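Local structure of transposon Tn7 transposition protein TnsA (Escherichia coli, 1T0F) at residues Leu151-Arg154 and Tyr155-Lys159; Glu170-Pro173 and Val174-Glu177. The protein cuts the 5' DNA strands at the ends of transposon Tn7 and, together with TnsB, forms the transposase that moves the element. One frame throughout, in Å; residues are numbered along the deposited sequence.

How the contacts relate
Both contacts are local, and they follow each other along the chain, one before and one after strand 163-166 in sequence. Contact 1 lies on helix 143-159, the crossover helix of a beta-alpha-beta unit in the restriction-enzyme-like endonuclease domain; contact 2 caps helix 173-183, which follows that strand. Their centres are about 29 Å apart and their nearest atoms about 14 Å, so they do not meet. Contact 1 reaches the metal site through Glu152, whose side chain comes about 7 Å from the bound magnesium ion and bonds to its ligand Gln133. Contact 2 stays farther away: the side chain of Ile171 is about 12 Å from the bound magnesium ion and about 7 Å from that of Val134.

Contact 1 of 2, residues Leu151-Arg154 and Tyr155-Lys159; sequences LERR and YWQQK
With CG opposite the backbone N in both Arg153 (chi1 -176°) and Gln157, the two side chains run alongside each other one turn apart on helix 143-159, the crossover helix of the beta-alpha-beta unit between strands 129-134 and 163-166. The Arg153 chain bends at chi3 to bring NH1 within 3.2 Å of Gln157 OE1. This hydrogen bond is bent (139° at the hydrogen), and NH1 approaches from above the amide carbonyl plane, not on a lone pair; the guanidinium and amide planes are 71° apart, while NH2 has a salt bridge to Glu150. On another side of the helix, the extended Glu152 passes its CG 4.0 Å from CD1 of Trp156. Beyond it, OE2 accepts from Gln133 NE2, a second-shell link to a magnesium ligand, and also bonds to Thr116 OG1, which Trp156 NE1 shares. The ring of Trp156 meets that of Trp163 with the planes nearly parallel, and Tyr155 OH is hydrogen-bonded to Leu89 N. The backbone carries i to i+4 bonds, among them Gln157 N to Arg153 O at 2.9 Å. CD2 of Tyr155 lies over the centre of one indole face of Trp156, 3.8 Å above its plane.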
loop_
_atom_site.group_PDB
_atom_site.type_symbol
_atom_site.label_atom_id
_atom_site.label_comp_id
_atom_site.label_asym_id
_atom_site.label_seq_id
_atom_site.Cartn_x
_atom_site.Cartn_y
_atom_site.Cartn_z
ATOM N N LEU A 151 15.343 5.088 -11.541
ATOM C CA LEU A 151 14.512 5.358 -12.720
ATOM C C LEU A 151 13.183 5.956 -12.263
ATOM O O LEU A 151 12.701 6.957 -12.806
ATOM C CB LEU A 151 14.219 4.067 -13.486
ATOM C CG LEU A 151 15.377 3.398 -14.230
ATOM C CD1 LEU A 151 14.867 2.124 -14.900
ATOM C CD2 LEU A 151 15.957 4.366 -15.267
ATOM N N GLU A 152 12.594 5.312 -11.262
ATOM C CA GLU A 152 11.316 5.738 -10.702
ATOM C C GLU A 152 11.435 7.134 -10.089
ATOM O O GLU A 152 10.550 7.977 -10.259
ATOM C CB GLU A 152 10.867 4.729 -9.639
ATOM C CG GLU A 152 9.461 4.961 -9.114
ATOM C CD GLU A 152 9.031 3.915 -8.097
ATOM O OE1 GLU A 152 9.830 2.997 -7.792
ATOM O OE2 GLU A 152 7.889 4.015 -7.606
ATOM N N ARG A 153 12.531 7.373 -9.372
ATOM C CA ARG A 153 12.743 8.673 -8.746
ATOM C C ARG A 153 12.755 9.766 -9.804
ATOM O O ARG A 153 12.069 10.782 -9.671
ATOM C CB ARG A 153 14.064 8.691 -7.975
ATOM C CG ARG A 153 14.307 9.992 -7.210
ATOM C CD ARG A 153 15.739 10.052 -6.679
ATOM N NE ARG A 153 16.717 10.303 -7.740
ATOM C CZ ARG A 153 16.924 11.490 -8.305
ATOM N NH1 ARG A 153 16.228 12.555 -7.918
ATOM N NH2 ARG A 153 17.825 11.615 -9.269
ATOM N N ARG A 154 13.534 9.554 -10.863
ATOM C CA ARG A 154 13.628 10.529 -11.943
ATOM C C ARG A 154 12.288 10.764 -12.624
ATOM O O ARG A 154 11.968 11.893 -13.002
ATOM C CB ARG A 154 14.661 10.071 -12.982
ATOM C CG ARG A 154 16.076 10.065 -12.446
ATOM C CD ARG A 154 17.085 9.728 -13.539
ATOM N NE ARG A 154 18.451 9.755 -13.024
ATOM C CZ ARG A 154 19.463 10.371 -13.628
ATOM N NH1 ARG A 154 19.264 11.013 -14.771
ATOM N NH2 ARG A 154 20.672 10.357 -13.082
ATOM N N TYR A 155 11.510 9.700 -12.776
ATOM C CA TYR A 155 10.198 9.789 -13.409
ATOM C C TYR A 155 9.319 10.799 -12.678
ATOM O O TYR A 155 8.800 11.746 -13.274
ATOM C CB TYR A 155 9.503 8.426 -13.379
ATOM C CG TYR A 155 8.153 8.407 -14.069
ATOM C CD1 TYR A 155 8.057 8.206 -15.448
ATOM C CD2 TYR A 155 6.971 8.596 -13.348
ATOM C CE1 TYR A 155 6.824 8.189 -16.090
ATOM C CE2 TYR A 155 5.728 8.586 -13.985
ATOM C CZ TYR A 155 5.669 8.378 -15.360
ATOM O OH TYR A 155 4.460 8.338 -16.009
ATOM N N TRP A 156 9.138 10.587 -11.381
ATOM C CA TRP A 156 8.304 11.503 -10.610
ATOM C C TRP A 156 8.924 12.893 -10.462
ATOM O O TRP A 156 8.202 13.893 -10.389
ATOM C CB TRP A 156 7.985 10.879 -9.255
ATOM C CG TRP A 156 7.105 9.690 -9.412
ATOM C CD1 TRP A 156 7.439 8.388 -9.208
ATOM C CD2 TRP A 156 5.746 9.692 -9.865
ATOM N NE1 TRP A 156 6.373 7.571 -9.505
ATOM C CE2 TRP A 156 5.321 8.347 -9.913
ATOM C CE3 TRP A 156 4.847 10.701 -10.239
ATOM C CZ2 TRP A 156 4.038 7.982 -10.318
ATOM C CZ3 TRP A 156 3.571 10.336 -10.644
ATOM C CH2 TRP A 156 3.178 8.987 -10.680
ATOM N N GLN A 157 10.250 12.974 -10.426
ATOM C CA GLN A 157 10.883 14.285 -10.328
ATOM C C GLN A 157 10.512 15.079 -11.576
ATOM O O GLN A 157 10.235 16.281 -11.512
ATOM C CB GLN A 157 12.402 14.158 -10.236
ATOM C CG GLN A 157 13.114 15.485 -10.439
ATOM C CD GLN A 157 14.615 15.366 -10.350
ATOM O OE1 GLN A 157 15.173 15.211 -9.265
ATOM N NE2 GLN A 157 15.280 15.432 -11.495
ATOM N N GLN A 158 10.501 14.387 -12.709
ATOM C CA GLN A 158 10.150 14.979 -13.998
ATOM C C GLN A 158 8.711 15.509 -13.948
ATOM O O GLN A 158 8.416 16.575 -14.485
ATOM C CB GLN A 158 10.276 13.906 -15.080
ATOM C CG GLN A 158 10.377 14.409 -16.503
ATOM C CD GLN A 158 10.647 13.271 -17.476
ATOM O OE1 GLN A 158 9.725 12.578 -17.914
ATOM N NE2 GLN A 158 11.920 13.057 -17.797
ATOM N N LYS A 159 7.828 14.759 -13.291
ATOM C CA LYS A 159 6.415 15.129 -13.159
ATOM C C LYS A 159 6.180 16.151 -12.040
ATOM O O LYS A 159 5.058 16.631 -11.851
ATOM C CB LYS A 159 5.570 13.885 -12.868
ATOM C CG LYS A 159 5.610 12.806 -13.941
ATOM C CD LYS A 159 4.933 13.262 -15.214
ATOM C CE LYS A 159 4.859 12.132 -16.228
ATOM N NZ LYS A 159 6.209 11.617 -16.596
#

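Contact 2 of 2, residues Glu170-Pro173 and Val174-Glu177; sequences EINP and VVKE
An asparagine N-cap begins helix 173-183, which follows strand 163-166 of the nuclease sheet, and Asn172 supplies it. The side-chain oxygen OD1 turns to the start of the helix and accepts two backbone N-H groups: Val174 N at 2.7 Å, tilted 22° from the amide's carbonyl plane, and Val175 N in a weak bond of 3.3 Å. CG of Asn172 stands opposite its own N (chi1 177°), which, with chi2 at -72°, turns OD1 toward these N-H groups, and CB packs 3.6 Å from Val175 CG2. Pro173, the first residue of the helix, has no N-H to be capped. The backbone takes over with Lys176 N bonding to Asn172 O at 2.9 Å, nearly along the C=O axis, and Glu177 N to Pro173 O at 3.2 Å. Just before the cap, Ile171 sets CG2 against CG1 of Val175, their side chains crossing at about a right angle; Ile171 also packs on Leu65 and Ala68, and Val175 on Ile248 and Tyr249, tying the capped end to helix 64-75 and a loop. Lys176 bends at chi3, its NZ donating to Asp168 O, and folds back beside Ile171, with CE 3.9 Å from Ile171 CB.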
loop_
_atom_site.group_PDB
_atom_site.type_symbol
_atom_site.label_atom_id
_atom_site.label_comp_id
_atom_site.label_asym_id
_atom_site.label_seq_id
_atom_site.Cartn_x
_atom_site.Cartn_y
_atom_site.Cartn_z
ATOM N N GLU A 170 9.366 1.776 8.644
ATOM C CA GLU A 170 8.556 2.984 8.798
ATOM C C GLU A 170 7.161 2.665 9.305
ATOM O O GLU A 170 6.343 3.568 9.493
ATOM C CB GLU A 170 8.439 3.740 7.473
ATOM C CG GLU A 170 9.676 4.560 7.120
ATOM C CD GLU A 170 10.910 3.707 6.982
ATOM O OE1 GLU A 170 10.957 2.879 6.048
ATOM O OE2 GLU A 170 11.832 3.861 7.811
ATOM N N ILE A 171 6.881 1.387 9.521
ATOM C CA ILE A 171 5.562 1.013 10.006
ATOM C C ILE A 171 5.481 1.245 11.498
ATOM O O ILE A 171 6.300 0.733 12.255
ATOM C CB ILE A 171 5.232 -0.464 9.710
ATOM C CG1 ILE A 171 5.331 -0.714 8.203
ATOM C CG2 ILE A 171 3.817 -0.785 10.177
ATOM C CD1 ILE A 171 4.470 0.225 7.385
ATOM N N ASN A 172 4.498 2.038 11.907
ATOM C CA ASN A 172 4.292 2.329 13.316
ATOM C C ASN A 172 4.182 0.995 14.049
ATOM O O ASN A 172 3.533 0.068 13.568
ATOM C CB ASN A 172 3.018 3.156 13.489
ATOM C CG ASN A 172 2.696 3.427 14.941
ATOM O OD1 ASN A 172 2.288 2.529 15.674
ATOM N ND2 ASN A 172 2.886 4.667 15.365
ATOM N N PRO A 173 4.830 0.880 15.219
ATOM C CA PRO A 173 4.846 -0.325 16.057
ATOM C C PRO A 173 3.470 -0.866 16.460
ATOM O O PRO A 173 3.281 -2.075 16.557
ATOM C CB PRO A 173 5.667 0.113 17.269
ATOM C CG PRO A 173 6.585 1.142 16.702
ATOM C CD PRO A 173 5.659 1.938 15.821
ATOM N N VAL A 174 2.520 0.027 16.707
ATOM C CA VAL A 174 1.181 -0.400 17.091
ATOM C C VAL A 174 0.453 -0.896 15.847
ATOM O O VAL A 174 -0.340 -1.828 15.917
ATOM C CB VAL A 174 0.375 0.754 17.729
ATOM C CG1 VAL A 174 -1.045 0.296 18.017
ATOM C CG2 VAL A 174 1.048 1.207 19.020
ATOM N N VAL A 175 0.728 -0.263 14.708
ATOM C CA VAL A 175 0.104 -0.667 13.452
ATOM C C VAL A 175 0.570 -2.083 13.144
ATOM O O VAL A 175 -0.215 -2.940 12.741
ATOM C CB VAL A 175 0.521 0.267 12.291
ATOM C CG1 VAL A 175 0.032 -0.296 10.953
ATOM C CG2 VAL A 175 -0.050 1.654 12.520
ATOM N N LYS A 176 1.858 -2.319 13.362
ATOM C CA LYS A 176 2.466 -3.614 13.125
ATOM C C LYS A 176 1.793 -4.699 13.972
ATOM O O LYS A 176 1.434 -5.758 13.461
ATOM C CB LYS A 176 3.962 -3.538 13.444
ATOM C CG LYS A 176 4.760 -4.763 13.038
ATOM C CD LYS A 176 6.256 -4.441 12.941
ATOM C CE LYS A 176 6.533 -3.381 11.869
ATOM N NZ LYS A 176 7.992 -3.145 11.612
ATOM N N GLU A 177 1.611 -4.437 15.265
ATOM C CA GLU A 177 0.977 -5.436 16.121
ATOM C C GLU A 177 -0.478 -5.675 15.730
ATOM O O GLU A 177 -0.978 -6.796 15.838
ATOM C CB GLU A 177 1.097 -5.045 17.606
ATOM C CG GLU A 177 0.700 -3.622 17.960
ATOM C CD GLU A 177 -0.706 -3.506 18.552
ATOM O OE1 GLU A 177 -1.033 -4.264 19.496
ATOM O OE2 GLU A 177 -1.477 -2.645 18.084
#